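PDB 3RMQ: uncharacterized protein from Saccharomonospora viridis, which is of unknown function but binds a zinc ion, as expected for a member of a zinc-finger family. Local coordinates for residues Y7-D20 against P31-Q43. The protein carries 1 engineered substitution. Residues are numbered along the deposited sequence; the frame is centred on the assembly and turned at random. Where two conformers were deposited one is given.
With ZN (zinc ion), chain B.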
ATOM      1  N   TYR A   7      -1.240   8.896   8.689  1.00 15.04           N
ATOM      2  CA  TYR A   7      -1.478   7.655   7.939  1.00 13.16           C
ATOM      3  C   TYR A   7      -1.570   6.477   8.897  1.00 15.77           C
ATOM      4  O   TYR A   7      -0.743   6.335   9.796  1.00 15.45           O
ATOM      5  CB  TYR A   7      -0.306   7.359   6.995  1.00 15.84           C
ATOM      6  CG  TYR A   7      -0.102   8.449   5.962  1.00 17.86           C
ATOM      7  CD1 TYR A   7      -1.002   8.599   4.909  1.00 18.62           C
ATOM      8  CD2 TYR A   7       0.932   9.375   6.098  1.00 18.31           C
ATOM      9  CE1 TYR A   7      -0.829   9.598   3.965  1.00 16.34           C
ATOM     10  CE2 TYR A   7       1.101  10.390   5.163  1.00 16.93           C
ATOM     11  CZ  TYR A   7       0.203  10.495   4.117  1.00 21.54           C
ATOM     12  OH  TYR A   7       0.331  11.490   3.172  1.00 23.14           O
ATOM     13  N   LEU A   8      -2.503   5.583   8.631  1.00 11.71           N
ATOM     14  CA  LEU A   8      -2.662   4.381   9.483  1.00 13.00           C
ATOM     15  C   LEU A   8      -2.880   3.178   8.576  1.00 15.90           C
ATOM     16  O   LEU A   8      -3.275   3.334   7.404  1.00 15.05           O
ATOM     17  CB  LEU A   8      -3.861   4.518  10.427  1.00 14.50           C
ATOM     18  CG  LEU A   8      -3.720   5.553  11.581  1.00 15.81           C
ATOM     19  CD1 LEU A   8      -4.999   5.655  12.304  1.00 19.35           C
ATOM     20  CD2 LEU A   8      -2.554   5.114  12.568  1.00 16.15           C
ATOM     21  N   TRP A   9      -2.663   1.989   9.126  1.00 13.30           N
ATOM     22  CA  TRP A   9      -2.870   0.749   8.399  1.00 14.30           C
ATOM     23  C   TRP A   9      -4.287   0.238   8.608  1.00 15.51           C
ATOM     24  O   TRP A   9      -4.867   0.445   9.699  1.00 12.50           O
ATOM     25  CB  TRP A   9      -1.839  -0.322   8.888  1.00 13.78           C
ATOM     26  CG  TRP A   9      -0.434   0.062   8.534  1.00 16.72           C
ATOM     27  CD1 TRP A   9       0.418   0.892   9.249  1.00 17.62           C
ATOM     28  CD2 TRP A   9       0.291  -0.344   7.355  1.00 16.89           C
ATOM     29  NE1 TRP A   9       1.625   1.013   8.557  1.00 15.74           N
ATOM     30  CE2 TRP A   9       1.577   0.249   7.422  1.00 16.85           C
ATOM     31  CE3 TRP A   9      -0.025  -1.170   6.250  1.00 15.70           C
ATOM     32  CZ2 TRP A   9       2.559   0.068   6.401  1.00 18.82           C
ATOM     33  CZ3 TRP A   9       0.977  -1.367   5.228  1.00 17.06           C
ATOM     34  CH2 TRP A   9       2.231  -0.747   5.329  1.00 19.48           C
ATOM     35  N   GLN A  10      -4.823  -0.457   7.598  1.00 12.15           N
ATOM     36  CA  GLN A  10      -6.104  -1.141   7.744  1.00 12.00           C
ATOM     37  C   GLN A  10      -6.174  -2.319   6.778  1.00 16.05           C
ATOM     38  O   GLN A  10      -5.953  -2.139   5.572  1.00 15.26           O
ATOM     39  CB  GLN A  10      -7.269  -0.162   7.460  1.00 13.56           C
ATOM     40  CG  GLN A  10      -8.662  -0.835   7.389  1.00 18.54           C
ATOM     41  CD  GLN A  10      -9.046  -1.492   8.708  1.00 19.90           C
ATOM     42  OE1 GLN A  10      -9.003  -0.839   9.752  1.00 16.76           O
ATOM     43  NE2 GLN A  10      -9.391  -2.794   8.676  1.00 16.34           N
ATOM     44  N   GLN A  11      -6.465  -3.503   7.302  1.00 13.77           N
ATOM     45  CA  GLN A  11      -6.567  -4.701   6.434  1.00 14.27           C
ATOM     46  C   GLN A  11      -7.912  -4.650   5.714  1.00 16.57           C
ATOM     47  O   GLN A  11      -8.971  -4.349   6.332  1.00 14.02           O
ATOM     48  CB  GLN A  11      -6.498  -5.982   7.250  1.00 14.47           C
ATOM     49  CG  GLN A  11      -6.556  -7.259   6.343  1.00 13.89           C
ATOM     50  CD  GLN A  11      -6.315  -8.502   7.127  1.00 14.23           C
ATOM     51  OE1 GLN A  11      -5.160  -8.839   7.438  1.00 14.33           O
ATOM     52  NE2 GLN A  11      -7.395  -9.187   7.513  1.00 15.08           N
ATOM     53  N   ALA A  12      -7.901  -4.934   4.408  1.00 15.38           N
ATOM     54  CA  ALA A  12      -9.150  -5.014   3.652  1.00 14.34           C
ATOM     55  C   ALA A  12      -8.874  -5.617   2.296  1.00 18.74           C
ATOM     56  O   ALA A  12      -7.822  -5.385   1.702  1.00 16.35           O
ATOM     57  CB  ALA A  12      -9.766  -3.596   3.479  1.00 14.34           C
ATOM     58  N   ASP A  13      -9.808  -6.445   1.852  1.00 15.92           N
ATOM     59  CA  ASP A  13      -9.722  -7.051   0.536  1.00 19.31           C
ATOM     60  C   ASP A  13      -8.414  -7.772   0.327  1.00 18.03           C
ATOM     61  O   ASP A  13      -7.818  -7.707  -0.762  1.00 17.53           O
ATOM     62  CB  ASP A  13      -9.891  -6.012  -0.564  1.00 28.38           C
ATOM     63  CG  ASP A  13     -10.301  -6.670  -1.892  1.00 42.72           C
ATOM     64  OD1 ASP A  13     -10.818  -7.823  -1.861  1.00 39.22           O
ATOM     65  OD2 ASP A  13     -10.100  -6.053  -2.956  1.00 48.70           O
ATOM     66  N   GLY A  14      -7.973  -8.489   1.352  1.00 14.88           N
ATOM     67  CA  GLY A  14      -6.840  -9.369   1.215  1.00 17.47           C
ATOM     68  C   GLY A  14      -5.451  -8.754   1.390  1.00 20.01           C
ATOM     69  O   GLY A  14      -4.480  -9.480   1.225  1.00 17.60           O
ATOM     70  N   LYS A  15      -5.334  -7.462   1.695  1.00 14.22           N
ATOM     71  CA  LYS A  15      -4.011  -6.915   1.993  1.00 12.15           C
ATOM     72  C   LYS A  15      -4.093  -5.948   3.134  1.00 13.44           C
ATOM     73  O   LYS A  15      -5.162  -5.439   3.447  1.00 13.02           O
ATOM     74  CB  LYS A  15      -3.457  -6.124   0.790  1.00 14.33           C
ATOM     75  CG  LYS A  15      -3.513  -6.853  -0.597  1.00 20.91           C
ATOM     76  CD  LYS A  15      -3.023  -5.873  -1.688  1.00 28.21           C
ATOM     77  CE  LYS A  15      -3.262  -6.381  -3.115  1.00 36.65           C
ATOM     78  NZ  LYS A  15      -4.526  -5.819  -3.690  1.00 39.23           N
ATOM     79  N   ARG A  16      -2.948  -5.619   3.717  1.00 15.16           N
ATOM     80  CA  ARG A  16      -2.934  -4.589   4.731  1.00 14.68           C
ATOM     81  C   ARG A  16      -2.611  -3.255   4.028  1.00 12.74           C
ATOM     82  O   ARG A  16      -1.482  -3.067   3.568  1.00 13.38           O
ATOM     83  CB  ARG A  16      -1.899  -4.905   5.824  1.00 10.31           C
ATOM     84  CG  ARG A  16      -2.244  -4.137   7.088  1.00 12.99           C
ATOM     85  CD  ARG A  16      -1.196  -4.264   8.190  1.00 15.14           C
ATOM     86  NE  ARG A  16      -1.142  -5.635   8.692  1.00 16.96           N
ATOM     87  CZ  ARG A  16      -0.398  -6.043   9.732  1.00 22.14           C
ATOM     88  NH1 ARG A  16       0.395  -5.172  10.375  1.00 20.33           N
ATOM     89  NH2 ARG A  16      -0.450  -7.326  10.132  1.00 16.93           N
ATOM     90  N   HIS A  17      -3.628  -2.391   3.854  1.00 12.94           N
ATOM     91  CA  HIS A  17      -3.449  -1.148   3.098  1.00 15.64           C
ATOM     92  C   HIS A  17      -3.137  -0.029   4.061  1.00 14.42           C
ATOM     93  O   HIS A  17      -3.182  -0.243   5.288  1.00 15.62           O
ATOM     94  CB  HIS A  17      -4.724  -0.791   2.310  1.00 14.30           C
ATOM     95  CG  HIS A  17      -5.046  -1.757   1.212  1.00 15.13           C
ATOM     96  ND1 HIS A  17      -4.444  -1.717  -0.034  1.00 13.26           N
ATOM     97  CD2 HIS A  17      -5.914  -2.800   1.182  1.00 15.60           C
ATOM     98  CE1 HIS A  17      -4.967  -2.665  -0.798  1.00 15.63           C
ATOM     99  NE2 HIS A  17      -5.849  -3.348  -0.073  1.00 16.26           N
ATOM    100  N   VAL A  18      -2.849   1.152   3.513  1.00 12.38           N
ATOM    101  CA  VAL A  18      -2.579   2.350   4.313  1.00 13.86           C
ATOM    102  C   VAL A  18      -3.647   3.311   3.887  1.00 16.17           C
ATOM    103  O   VAL A  18      -4.016   3.350   2.674  1.00 15.54           O
ATOM    104  CB  VAL A  18      -1.180   2.957   4.037  1.00 16.17           C
ATOM    105  CG1 VAL A  18      -1.015   4.292   4.761  1.00 14.33           C
ATOM    106  CG2 VAL A  18      -0.100   1.978   4.499  1.00 12.05           C
ATOM    107  N   TYR A  19      -4.177   4.081   4.830  1.00 15.89           N
ATOM    108  CA  TYR A  19      -5.104   5.140   4.421  1.00 13.94           C
ATOM    109  C   TYR A  19      -4.716   6.496   5.036  1.00 16.91           C
ATOM    110  O   TYR A  19      -4.005   6.565   6.061  1.00 13.65           O
ATOM    111  CB  TYR A  19      -6.569   4.763   4.747  1.00 13.85           C
ATOM    112  CG  TYR A  19      -6.912   4.746   6.198  1.00 14.05           C
ATOM    113  CD1 TYR A  19      -6.562   3.663   7.013  1.00 15.27           C
ATOM    114  CD2 TYR A  19      -7.586   5.813   6.785  1.00 17.97           C
ATOM    115  CE1 TYR A  19      -6.849   3.663   8.371  1.00 18.38           C
ATOM    116  CE2 TYR A  19      -7.878   5.825   8.143  1.00 20.42           C
ATOM    117  CZ  TYR A  19      -7.516   4.742   8.927  1.00 19.93           C
ATOM    118  OH  TYR A  19      -7.815   4.752  10.270  1.00 19.21           O
ATOM    119  N   ASP A  20      -5.182   7.558   4.386  1.00 16.77           N
ATOM    120  CA  ASP A  20      -4.958   8.946   4.831  1.00 17.12           C
ATOM    121  C   ASP A  20      -6.092   9.279   5.826  1.00 15.69           C
ATOM    122  O   ASP A  20      -7.293   9.330   5.439  1.00 18.27           O
ATOM    123  CB  ASP A  20      -5.036   9.842   3.598  1.00 18.66           C
ATOM    124  CG  ASP A  20      -4.621  11.274   3.873  1.00 23.86           C
ATOM    125  OD1 ASP A  20      -4.730  11.700   5.053  1.00 18.81           O
ATOM    126  OD2 ASP A  20      -4.193  11.980   2.913  1.00 19.46           O
ATOM    127  N   PRO A  31     -16.789   1.556   2.522  1.00 26.94           N
ATOM    128  CA  PRO A  31     -15.585   1.580   1.676  1.00 27.18           C
ATOM    129  C   PRO A  31     -14.646   2.699   2.069  1.00 27.78           C
ATOM    130  O   PRO A  31     -15.104   3.756   2.539  1.00 21.73           O
ATOM    131  CB  PRO A  31     -16.137   1.884   0.285  1.00 32.52           C
ATOM    132  CG  PRO A  31     -17.395   2.658   0.566  1.00 36.99           C
ATOM    133  CD  PRO A  31     -17.990   1.978   1.776  1.00 34.57           C
ATOM    134  N   PHE A  32     -13.346   2.491   1.884  1.00 23.21           N
ATOM    135  CA  PHE A  32     -12.425   3.611   1.882  1.00 18.97           C
ATOM    136  C   PHE A  32     -11.460   3.413   0.739  1.00 21.25           C
ATOM    137  O   PHE A  32     -11.366   2.324   0.186  1.00 19.43           O
ATOM    138  CB  PHE A  32     -11.678   3.719   3.216  1.00 16.18           C
ATOM    139  CG  PHE A  32     -10.697   2.571   3.490  1.00 18.50           C
ATOM    140  CD1 PHE A  32     -11.137   1.376   4.059  1.00 17.06           C
ATOM    141  CD2 PHE A  32      -9.348   2.702   3.174  1.00 15.58           C
ATOM    142  CE1 PHE A  32     -10.227   0.313   4.316  1.00 17.42           C
ATOM    143  CE2 PHE A  32      -8.434   1.646   3.405  1.00 15.87           C
ATOM    144  CZ  PHE A  32      -8.878   0.436   3.987  1.00 15.55           C
ATOM    145  N   THR A  33     -10.747   4.466   0.363  1.00 18.23           N
ATOM    146  CA  THR A  33      -9.784   4.334  -0.702  1.00 16.42           C
ATOM    147  C   THR A  33      -8.408   4.442  -0.060  1.00 19.43           C
ATOM    148  O   THR A  33      -8.103   5.404   0.656  1.00 20.22           O
ATOM    149  CB  THR A  33      -9.954   5.446  -1.748  1.00 23.36           C
ATOM    150  OG1 THR A  33     -11.270   5.329  -2.328  1.00 24.75           O
ATOM    151  CG2 THR A  33      -8.918   5.287  -2.838  1.00 19.42           C
ATOM    152  N   ALA A  34      -7.596   3.438  -0.323  1.00 16.84           N
ATOM    153  CA  ALA A  34      -6.240   3.374   0.226  1.00 16.79           C
ATOM    154  C   ALA A  34      -5.257   4.281  -0.547  1.00 17.23           C
ATOM    155  O   ALA A  34      -5.568   4.814  -1.638  1.00 17.42           O
ATOM    156  CB  ALA A  34      -5.771   1.946   0.148  1.00 15.74           C
ATOM    157  N   LEU A  35      -4.034   4.428  -0.036  1.00 16.17           N
ATOM    158  CA  LEU A  35      -3.037   5.263  -0.748  1.00 19.24           C
ATOM    159  C   LEU A  35      -2.774   4.698  -2.149  1.00 18.13           C
ATOM    160  O   LEU A  35      -2.410   5.419  -3.085  1.00 19.29           O
ATOM    161  CB  LEU A  35      -1.690   5.310  -0.005  1.00 17.94           C
ATOM    162  CG  LEU A  35      -1.655   5.974   1.338  1.00 21.10           C
ATOM    163  CD1 LEU A  35      -0.169   6.083   1.780  1.00 17.79           C
ATOM    164  CD2 LEU A  35      -2.382   7.324   1.273  1.00 22.42           C
ATOM    165  N   CYS A  36      -2.976   3.403  -2.323  1.00 16.52           N
ATOM    166  CA  CYS A  36      -2.660   2.789  -3.629  1.00 19.17           C
ATOM    167  C   CYS A  36      -3.766   3.039  -4.626  1.00 22.44           C
ATOM    168  O   CYS A  36      -3.652   2.680  -5.822  1.00 21.98           O
ATOM    169  CB  CYS A  36      -2.455   1.264  -3.485  1.00 20.15           C
ATOM    170  SG  CYS A  36      -3.927   0.410  -2.892  1.00 17.47           S
ATOM    171  N   GLY A  37      -4.864   3.624  -4.155  1.00 18.92           N
ATOM    172  CA  GLY A  37      -5.954   3.943  -5.069  1.00 22.66           C
ATOM    173  C   GLY A  37      -7.089   2.933  -5.134  1.00 21.86           C
ATOM    174  O   GLY A  37      -8.124   3.211  -5.711  1.00 25.65           O
ATOM    175  N   GLU A  38      -6.908   1.764  -4.528  0.57 19.52           N
ATOM    176  CA  GLU A  38      -7.975   0.754  -4.481  0.57 20.17           C
ATOM    177  C   GLU A  38      -9.044   1.147  -3.453  0.57 21.29           C
ATOM    178  O   GLU A  38      -8.716   1.514  -2.326  0.57 18.19           O
ATOM    179  CB  GLU A  38      -7.395  -0.615  -4.107  0.57 24.17           C
ATOM    180  CG  GLU A  38      -6.544  -1.264  -5.196  0.57 29.87           C
ATOM    181  CD  GLU A  38      -7.365  -1.708  -6.395  0.57 38.33           C
ATOM    182  OE1 GLU A  38      -8.038  -2.752  -6.297  0.57 39.12           O
ATOM    183  OE2 GLU A  38      -7.337  -1.009  -7.426  0.57 44.13           O
ATOM    184  N   THR A  39     -10.317   1.060  -3.850  1.00 23.43           N
ATOM    185  CA  THR A  39     -11.432   1.311  -2.933  1.00 24.01           C
ATOM    186  C   THR A  39     -11.818  -0.042  -2.354  1.00 23.22           C
ATOM    187  O   THR A  39     -12.123  -0.997  -3.099  1.00 20.00           O
ATOM    188  CB  THR A  39     -12.636   1.936  -3.660  1.00 28.37           C
ATOM    189  OG1 THR A  39     -12.245   3.216  -4.165  1.00 29.35           O
ATOM    190  CG2 THR A  39     -13.793   2.130  -2.684  1.00 30.43           C
ATOM    191  N   VAL A  40     -11.740  -0.171  -1.033  1.00 21.65           N
ATOM    192  CA  VAL A  40     -11.904  -1.480  -0.387  1.00 18.69           C
ATOM    193  C   VAL A  40     -12.816  -1.321   0.839  1.00 19.50           C
ATOM    194  O   VAL A  40     -12.956  -0.211   1.351  1.00 23.17           O
ATOM    195  CB  VAL A  40     -10.534  -2.050   0.074  1.00 19.02           C
ATOM    196  CG1 VAL A  40      -9.650  -2.467  -1.178  1.00 22.86           C
ATOM    197  CG2 VAL A  40      -9.827  -1.024   0.935  1.00 16.79           C
ATOM    198  N   THR A  41     -13.386  -2.421   1.330  1.00 19.49           N
ATOM    199  CA  THR A  41     -14.331  -2.360   2.459  1.00 20.52           C
ATOM    200  C   THR A  41     -13.938  -3.416   3.477  1.00 20.87           C
ATOM    201  O   THR A  41     -13.919  -4.593   3.139  1.00 23.02           O
ATOM    202  CB  THR A  41     -15.789  -2.642   1.999  1.00 33.64           C
ATOM    203  OG1 THR A  41     -16.174  -1.684   1.012  1.00 33.36           O
ATOM    204  CG2 THR A  41     -16.753  -2.578   3.162  1.00 33.67           C
ATOM    205  N   PRO A  42     -13.621  -3.000   4.722  1.00 21.27           N
ATOM    206  CA  PRO A  42     -13.274  -3.965   5.772  1.00 21.29           C
ATOM    207  C   PRO A  42     -14.459  -4.864   6.088  1.00 20.17           C
ATOM    208  O   PRO A  42     -15.617  -4.365   6.138  1.00 21.71           O
ATOM    209  CB  PRO A  42     -12.938  -3.081   6.983  1.00 25.07           C
ATOM    210  CG  PRO A  42     -12.685  -1.739   6.444  1.00 23.75           C
ATOM    211  CD  PRO A  42     -13.508  -1.603   5.193  1.00 22.09           C
ATOM    212  N   GLN A  43     -14.197  -6.169   6.239  0.52 16.25           N
ATOM    213  CA  GLN A  43     -15.247  -7.175   6.515  0.52 18.18           C
ATOM    214  C   GLN A  43     -14.865  -8.022   7.718  0.52 17.47           C
ATOM    215  O   GLN A  43     -13.735  -8.499   7.815  0.52 14.74           O
ATOM    216  CB  GLN A  43     -15.444  -8.127   5.327  0.52 21.67           C
ATOM    217  CG  GLN A  43     -16.168  -7.556   4.120  0.52 31.15           C
ATOM    218  CD  GLN A  43     -16.408  -8.619   3.058  0.52 48.95           C
ATOM    219  OE1 GLN A  43     -16.266  -9.819   3.312  0.52 51.41           O
ATOM    220  NE2 GLN A  43     -16.767  -8.187   1.871  0.52 59.21           N
TER
HETATM  221 ZN    ZN B 114      -2.973  -0.576  -0.945  1.00 17.46          ZN
HETATM  222  O   HOH W   1     -12.303  -6.769   3.081  1.00 17.25           O
HETATM  223  O   HOH W   2      -6.265   7.186   1.828  1.00 14.45           O
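His17 and Cys36 meet at a zinc ion, and the two beta hairpins that carry them, 7-20 and 32-40, pack together beside it. His17 ND1 binds the metal at 2.1 Å and Cys36 SG at 2.4 Å; Cys59 and Cys62 complete the site. With chi1 at 62°, the sulfur of Cys36 sits between its own backbone N and carbonyl carbon, and it takes a weak hydrogen bond from Glu38 N, consistent with a metal-bound, probably thiolate, sulfur. Ala34 suits its place because its methyl is small enough to lie 3.6 Å (CB to CB) from His17. Next to it, Leu35 N donates to Val18 O at 2.9 Å, the one direct hydrogen bond between the segments, while Leu35 forks its methyls: CD1 against Val18 CG1, CD2 against the Tyr7 ring.

Away from the metal the packing is close and mostly apolar. The Phe32 ring meets the aliphatic CB and CG of the bent Gln10 chain through CE1 and CZ, with Gln10 CG 3.6 Å from Phe32 CE1, and its face receives the edge of Tyr19, the planes 60° apart. Gln10 can line this buried surface because its NE2 is satisfied by Gln11 O and by Asp48 O. Ala12, short like Ala34, brings its CB to 3.6 Å from Val40 CG2.

The turn at Asp13 and Gly14 is the solvent side. There the CB of Asp13 rests on Val40 CG1, and a water bridges Asp13 N and Thr41 O. At the far end of the hairpin, by buried Asp20, a second water bridges Asp20 N and Thr33 O. With so few polar links, the hairpins are joined chiefly by shared zinc coordination and side-chain packing, consistent with a structural role for the metal.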